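Local coordinates for protein urocanate hydratase (Paenibacillus sp. Soil724D2, PDB 7NED) that catalyses the hydration of thiourocanate with NAD+ as cofactor, a step of bacterial ergothioneine breakdown, at residues Met93-Leu98 with Thr477-Gly482; Ser471-Val476 with Ala492-Val497. One frame throughout, in Å; residues are numbered along the deposited sequence.

Contact 1: residues Met93-Leu98 with Thr477-Gly482; sequences MANCNL and TIHSGG
Ala94 and Ile478 form the middle one of three parallel bridges between two strand segments whose axes come within 4.7 Å at only 5° to each other. Three backbone bonds join them: Ile478 N to Met93 O, Asn95 N to Ile478 O and Ser480 N to Asn95 O. Packing is closest where Met93 crosses Thr477, with CG of Met93 3.5 Å from CB of Thr477, a little inside normal carbon contact. On the same face, Asn95 and His479 lie side by side, their amide and ring planes 65° apart. CB of Asn95 sits over a face of the imidazole, 4.1 Å from its centroid, while SD of Met93 lies near the ring plane at its edge; ND1 of His479 is hydrogen-bonded to Gly121 O.

Past the end of strand 91-95 the side chain of Asn97 reaches over to the partner strand. CG stands anti to its carbonyl carbon (chi1 -60°), and the amide it carries makes two bonds across the contact: Asn97 OD1 takes a 2.6 Å hydrogen bond from Ser480 OG, and Asn97 ND2 reaches Ile478 O at 3.2 Å, almost straight but from above that carbonyl plane. ND2 also bonds Asp459 OD1 of the second subunit. An alanine here would probably leave Ser480 OG and Asp459 without these mates, and Ile478 O with only the Asn95 N-H of its two donors. Past it, Cys96 and Gly481 meet more loosely, through a water that bridges Cys96 O and Gly481 O, and SG of Cys96 comes no nearer than 3.7 Å to Gly481 O.

Strand 91-95 has strand 69-74 on its other flank, and strand 475-480 has strand 490-498. Ile478 packs against helix 459-469 of its own chain and Leu462 of the second subunit, whereas Cys96 meets helix 105-113.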
ATOM      1  N   MET A  93      -5.148   0.071 -10.305  1.00 11.34           N
ATOM      2  CA  MET A  93      -3.777  -0.307 -10.612  1.00 14.37           C
ATOM      3  C   MET A  93      -2.867  -0.038  -9.425  1.00 14.80           C
ATOM      4  O   MET A  93      -3.116   0.861  -8.613  1.00 16.50           O
ATOM      5  CB  MET A  93      -3.284   0.457 -11.860  1.00 12.22           C
ATOM      6  CG  MET A  93      -3.635   1.915 -11.872  1.00 16.36           C
ATOM      7  SD  MET A  93      -2.511   2.776 -13.037  1.00 17.41           S
ATOM      8  CE  MET A  93      -3.398   2.311 -14.505  1.00 16.55           C
ATOM      9  N   ALA A  94      -1.786  -0.805  -9.342  1.00 13.86           N
ATOM     10  CA  ALA A  94      -0.805  -0.632  -8.277  1.00 11.96           C
ATOM     11  C   ALA A  94       0.551  -0.826  -8.915  1.00 13.05           C
ATOM     12  O   ALA A  94       0.805  -1.882  -9.505  1.00 12.97           O
ATOM     13  CB  ALA A  94      -1.038  -1.617  -7.117  1.00 13.31           C
ATOM     14  N   ASN A  95       1.389   0.222  -8.887  1.00 14.96           N
ATOM     15  CA  ASN A  95       2.620   0.257  -9.675  1.00 15.87           C
ATOM     16  C   ASN A  95       3.842   0.473  -8.786  1.00 13.34           C
ATOM     17  O   ASN A  95       3.928   1.454  -8.041  1.00 14.12           O
ATOM     18  CB  ASN A  95       2.531   1.333 -10.766  1.00 15.55           C
ATOM     19  CG  ASN A  95       1.377   1.079 -11.720  1.00 14.37           C
ATOM     20  OD1 ASN A  95       1.258  -0.021 -12.271  1.00 16.63           O
ATOM     21  ND2 ASN A  95       0.504   2.063 -11.890  1.00 16.05           N
ATOM     22  N   CYS A  96       4.749  -0.481  -8.858  1.00 13.20           N
ATOM     23  CA  CYS A  96       6.116  -0.427  -8.378  1.00 14.36           C
ATOM     24  C   CYS A  96       6.104  -0.429  -6.818  1.00 16.62           C
ATOM     25  O   CYS A  96       6.886   0.238  -6.153  1.00 16.55           O
ATOM     26  CB  CYS A  96       6.819   0.785  -9.015  1.00 15.97           C
ATOM     27  SG  CYS A  96       8.579   0.835  -8.674  1.00 19.68           S
ATOM     28  N   ASN A  97       5.187  -1.204  -6.225  1.00 12.79           N
ATOM     29  CA  ASN A  97       5.127  -1.376  -4.765  1.00 15.98           C
ATOM     30  C   ASN A  97       5.955  -2.580  -4.324  1.00 16.47           C
ATOM     31  O   ASN A  97       5.741  -3.690  -4.792  1.00 17.29           O
ATOM     32  CB  ASN A  97       3.680  -1.515  -4.321  1.00 15.76           C
ATOM     33  CG  ASN A  97       2.869  -0.285  -4.703  1.00 16.28           C
ATOM     34  OD1 ASN A  97       2.970   0.760  -4.052  1.00 19.27           O
ATOM     35  ND2 ASN A  97       2.130  -0.376  -5.811  1.00 13.25           N
ATOM     36  N   LEU A  98       6.914  -2.352  -3.452  1.00 19.24           N
ATOM     37  CA  LEU A  98       7.832  -3.380  -2.972  1.00 16.02           C
ATOM     38  C   LEU A  98       7.783  -3.379  -1.465  1.00 17.68           C
ATOM     39  O   LEU A  98       7.740  -2.305  -0.863  1.00 15.73           O
ATOM     40  CB  LEU A  98       9.285  -3.122  -3.402  1.00 19.09           C
ATOM     41  CG  LEU A  98       9.530  -3.102  -4.901  1.00 21.05           C
ATOM     42  CD1 LEU A  98      10.951  -2.620  -5.234  1.00 18.26           C
ATOM     43  CD2 LEU A  98       9.304  -4.513  -5.380  1.00 22.16           C
ATOM     44  N   THR A 477      -5.226   4.455  -8.373  1.00 12.29           N
ATOM     45  CA  THR A 477      -3.888   3.884  -8.437  1.00 15.18           C
ATOM     46  C   THR A 477      -3.164   4.087  -7.112  1.00 16.58           C
ATOM     47  O   THR A 477      -3.380   5.085  -6.424  1.00 12.50           O
ATOM     48  CB  THR A 477      -3.076   4.506  -9.589  1.00 14.97           C
ATOM     49  OG1 THR A 477      -1.845   3.793  -9.736  1.00 17.71           O
ATOM     50  CG2 THR A 477      -2.764   6.012  -9.341  1.00 12.64           C
ATOM     51  N   ILE A 478      -2.301   3.132  -6.771  1.00 12.82           N
ATOM     52  CA  ILE A 478      -1.319   3.270  -5.701  1.00 14.04           C
ATOM     53  C   ILE A 478       0.066   3.036  -6.293  1.00 15.28           C
ATOM     54  O   ILE A 478       0.326   1.985  -6.890  1.00 13.44           O
ATOM     55  CB  ILE A 478      -1.572   2.281  -4.557  1.00 12.94           C
ATOM     56  CG1 ILE A 478      -2.951   2.528  -3.963  1.00 12.60           C
ATOM     57  CG2 ILE A 478      -0.486   2.462  -3.508  1.00 11.99           C
ATOM     58  CD1 ILE A 478      -3.411   1.398  -2.975  1.00 15.53           C
ATOM     59  N   HIS A 479       0.962   4.006  -6.111  1.00 13.85           N
ATOM     60  CA  HIS A 479       2.332   3.903  -6.613  1.00 16.27           C
ATOM     61  C   HIS A 479       3.309   3.936  -5.456  1.00 17.95           C
ATOM     62  O   HIS A 479       3.026   4.561  -4.432  1.00 17.39           O
ATOM     63  CB  HIS A 479       2.688   5.088  -7.533  1.00 14.21           C
ATOM     64  CG  HIS A 479       1.938   5.098  -8.829  1.00 14.33           C
ATOM     65  ND1 HIS A 479       2.235   5.978  -9.844  1.00 14.57           N
ATOM     66  CD2 HIS A 479       0.903   4.344  -9.270  1.00 14.88           C
ATOM     67  CE1 HIS A 479       1.415   5.755 -10.862  1.00 15.94           C
ATOM     68  NE2 HIS A 479       0.605   4.762 -10.543  1.00 15.63           N
ATOM     69  N   SER A 480       4.482   3.310  -5.629  1.00 13.79           N
ATOM     70  CA  SER A 480       5.597   3.594  -4.725  1.00 16.73           C
ATOM     71  C   SER A 480       6.830   3.943  -5.556  1.00 15.72           C
ATOM     72  O   SER A 480       6.851   3.803  -6.788  1.00 14.77           O
ATOM     73  CB  SER A 480       5.891   2.420  -3.763  1.00 15.74           C
ATOM     74  OG  SER A 480       4.806   2.222  -2.857  1.00 17.97           O
ATOM     75  N   GLY A 481       7.855   4.441  -4.873  1.00 18.23           N
ATOM     76  CA  GLY A 481       9.010   4.968  -5.575  1.00 17.76           C
ATOM     77  C   GLY A 481       9.806   3.884  -6.286  1.00 19.35           C
ATOM     78  O   GLY A 481       9.943   2.755  -5.824  1.00 18.57           O
ATOM     79  N   GLY A 482      10.360   4.267  -7.437  1.00 19.60           N
ATOM     80  CA  GLY A 482      11.309   3.451  -8.157  1.00 21.06           C
ATOM     81  C   GLY A 482      12.575   4.252  -8.404  1.00 21.91           C
ATOM     82  O   GLY A 482      12.652   5.457  -8.090  1.00 17.88           O
TER
HETATM   83  O   HOH W   1       5.234   3.898  -9.351  1.00 14.13           O
HETATM   84  O   HOH W   2       8.948   0.604  -4.243  1.00 26.68           O

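Contact 2: residues Ser471-Val476 with Ala492-Val497; sequences SMADLV and AGVTLV
Asp474 holds CG anti to its carbonyl carbon (chi1 -72°), and its side chain crosses that of Val497 at about a right angle. Asp474 OD1 accepts the Val497 N-H, with N at 2.8 Å, met from above the carboxylate plane, and Asp474 CG lies 3.8 Å from Val497 CG2. Val494 has CG2 anti to its backbone N, where this methyl presses on CB of Ala473 at 3.4 Å, a tight carbon pair. From the next residue but one, Leu496 brings CD2 to within 3.7 Å of Ala473 CA.

The backbone forms a classic beta bulge, in which Asp474 and Leu475 both face Thr495. Thr495 O therefore accepts two N-H groups, from Asp474 N at 3.0 Å and Leu475 N at 3.1 Å. Thr495 N returns a bond to Leu475 O, completing an antiparallel hydrogen-bonded pair; Val476 and Val494 then make a non-hydrogen-bonded pair.

The carboxylate of Asp474 is buried and also forms salt bridges to Arg507 through OD1 and to Arg18 through OD2, which would probably stabilise its negative charge. These strands, 475-480 and 490-498, form a beta hairpin. Leu496 lies on helix 502-525, Val476 and Val494 touch helix 459-469, and Thr495 and Val497 meet helix 17-31.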
ATOM      1  N   SER A 471     -15.771   5.406  -3.622  1.00 14.44           N
ATOM      2  CA  SER A 471     -16.482   6.645  -3.914  1.00 13.82           C
ATOM      3  C   SER A 471     -16.874   6.772  -5.381  1.00 18.67           C
ATOM      4  O   SER A 471     -17.271   7.874  -5.811  1.00 16.65           O
ATOM      5  CB  SER A 471     -15.615   7.852  -3.524  1.00 15.60           C
ATOM      6  OG  SER A 471     -15.390   7.901  -2.118  1.00 17.35           O
ATOM      7  N   MET A 472     -16.696   5.721  -6.174  1.00 15.55           N
ATOM      8  CA  MET A 472     -17.196   5.641  -7.550  1.00 18.02           C
ATOM      9  C   MET A 472     -16.272   6.301  -8.573  1.00 19.35           C
ATOM     10  O   MET A 472     -16.731   6.743  -9.632  1.00 16.67           O
ATOM     11  CB  MET A 472     -18.572   6.293  -7.601  1.00 16.41           C
ATOM     12  CG  MET A 472     -19.520   5.540  -6.656  1.00 20.58           C
ATOM     13  SD  MET A 472     -21.188   6.208  -6.605  1.00 30.31           S
ATOM     14  CE  MET A 472     -20.901   7.728  -5.778  1.00 26.07           C
ATOM     15  N   ALA A 473     -14.982   6.423  -8.271  1.00 17.47           N
ATOM     16  CA  ALA A 473     -14.028   6.987  -9.208  1.00 15.87           C
ATOM     17  C   ALA A 473     -13.888   6.066 -10.431  1.00 18.17           C
ATOM     18  O   ALA A 473     -14.321   4.901 -10.434  1.00 14.14           O
ATOM     19  CB  ALA A 473     -12.676   7.181  -8.507  1.00 18.17           C
ATOM     20  N   ASP A 474     -13.290   6.605 -11.500  1.00 15.68           N
ATOM     21  CA  ASP A 474     -13.141   5.821 -12.726  1.00 15.46           C
ATOM     22  C   ASP A 474     -11.827   5.083 -12.759  1.00 13.66           C
ATOM     23  O   ASP A 474     -11.751   3.966 -13.275  1.00 16.38           O
ATOM     24  CB  ASP A 474     -13.233   6.749 -13.965  1.00 16.59           C
ATOM     25  CG  ASP A 474     -14.661   7.239 -14.194  1.00 17.21           C
ATOM     26  OD1 ASP A 474     -14.946   8.394 -13.804  1.00 18.99           O
ATOM     27  OD2 ASP A 474     -15.513   6.443 -14.667  1.00 20.74           O
ATOM     28  N   LEU A 475     -10.779   5.678 -12.208  1.00 12.44           N
ATOM     29  CA  LEU A 475      -9.487   5.010 -12.125  1.00 14.51           C
ATOM     30  C   LEU A 475      -8.834   5.357 -10.797  1.00 15.37           C
ATOM     31  O   LEU A 475      -8.794   6.528 -10.412  1.00 13.47           O
ATOM     32  CB  LEU A 475      -8.568   5.434 -13.292  1.00 17.67           C
ATOM     33  CG  LEU A 475      -7.168   4.803 -13.398  1.00 16.64           C
ATOM     34  CD1 LEU A 475      -6.666   4.751 -14.857  1.00 15.18           C
ATOM     35  CD2 LEU A 475      -6.143   5.516 -12.529  1.00 17.37           C
ATOM     36  N   VAL A 476      -8.293   4.352 -10.111  1.00 14.31           N
ATOM     37  CA  VAL A 476      -7.592   4.567  -8.853  1.00 13.11           C
ATOM     38  C   VAL A 476      -6.255   3.841  -8.921  1.00 14.83           C
ATOM     39  O   VAL A 476      -6.164   2.732  -9.462  1.00 16.43           O
ATOM     40  CB  VAL A 476      -8.439   4.067  -7.653  1.00 14.84           C
ATOM     41  CG1 VAL A 476      -7.700   4.268  -6.336  1.00 16.48           C
ATOM     42  CG2 VAL A 476      -9.762   4.773  -7.646  1.00 15.06           C
ATOM     43  N   ALA A 492      -1.093   7.917  -4.115  1.00 13.48           N
ATOM     44  CA  ALA A 492      -2.342   7.443  -4.700  1.00 12.70           C
ATOM     45  C   ALA A 492      -2.891   8.503  -5.636  1.00 13.53           C
ATOM     46  O   ALA A 492      -2.743   9.701  -5.381  1.00 13.83           O
ATOM     47  CB  ALA A 492      -3.394   7.094  -3.608  1.00 12.66           C
ATOM     48  N   GLY A 493      -3.503   8.062  -6.743  1.00 12.76           N
ATOM     49  CA  GLY A 493      -4.071   8.977  -7.712  1.00 12.52           C
ATOM     50  C   GLY A 493      -5.492   8.559  -8.028  1.00 12.83           C
ATOM     51  O   GLY A 493      -5.945   7.487  -7.622  1.00 14.26           O
ATOM     52  N   VAL A 494      -6.195   9.425  -8.748  1.00 12.39           N
ATOM     53  CA  VAL A 494      -7.611   9.203  -9.033  1.00 15.01           C
ATOM     54  C   VAL A 494      -7.964   9.924 -10.330  1.00 13.22           C
ATOM     55  O   VAL A 494      -7.469  11.020 -10.590  1.00 17.00           O
ATOM     56  CB  VAL A 494      -8.493   9.678  -7.855  1.00 15.23           C
ATOM     57  CG1 VAL A 494      -8.398  11.239  -7.684  1.00 12.01           C
ATOM     58  CG2 VAL A 494      -9.944   9.230  -8.053  1.00 15.56           C
ATOM     59  N   THR A 495      -8.770   9.292 -11.173  1.00 14.70           N
ATOM     60  CA  THR A 495      -9.269   9.948 -12.390  1.00 14.04           C
ATOM     61  C   THR A 495     -10.779   9.820 -12.397  1.00 16.01           C
ATOM     62  O   THR A 495     -11.324   8.769 -12.013  1.00 14.44           O
ATOM     63  CB  THR A 495      -8.694   9.302 -13.660  1.00 17.02           C
ATOM     64  OG1 THR A 495      -7.270   9.452 -13.656  1.00 17.82           O
ATOM     65  CG2 THR A 495      -9.266   9.939 -14.893  1.00 17.26           C
ATOM     66  N   LEU A 496     -11.444  10.901 -12.800  1.00 12.32           N
ATOM     67  CA  LEU A 496     -12.892  10.970 -12.962  1.00 15.23           C
ATOM     68  C   LEU A 496     -13.196  11.382 -14.383  1.00 15.57           C
ATOM     69  O   LEU A 496     -12.454  12.177 -14.975  1.00 15.83           O
ATOM     70  CB  LEU A 496     -13.527  11.973 -12.003  1.00 15.34           C
ATOM     71  CG  LEU A 496     -13.458  11.521 -10.537  1.00 16.51           C
ATOM     72  CD1 LEU A 496     -13.622  12.745  -9.637  1.00 16.27           C
ATOM     73  CD2 LEU A 496     -14.568  10.476 -10.251  1.00 18.13           C
ATOM     74  N   VAL A 497     -14.286  10.847 -14.931  1.00 16.18           N
ATOM     75  CA  VAL A 497     -14.724  11.217 -16.277  1.00 14.48           C
ATOM     76  C   VAL A 497     -16.049  11.934 -16.123  1.00 19.95           C
ATOM     77  O   VAL A 497     -17.031  11.347 -15.648  1.00 17.05           O
ATOM     78  CB  VAL A 497     -14.864  10.000 -17.201  1.00 14.97           C
ATOM     79  CG1 VAL A 497     -15.298  10.477 -18.619  1.00 14.61           C
ATOM     80  CG2 VAL A 497     -13.572   9.202 -17.235  1.00 15.80           C
TER

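In the fold
Strand 475-480 is common to both contacts, whose centres lie 16 Å apart in one mixed sheet: contact 1 pairs it in parallel with strand 91-95, contact 2 antiparallel with strand 490-498. Along the chain the segments come in the order 93-98, 471-476, 477-482, 492-497, so a local hairpin is joined to a segment whose nearest end lies 379 residues earlier than 477-482. Contact 1 thus ties the N-terminal family region to the C-terminal one, with the Rossmann-like region between them in sequence. It is also the one nearer the ligands, the His479 side chain being about 8 Å from bound urocanate. Both contacts touch the second subunit.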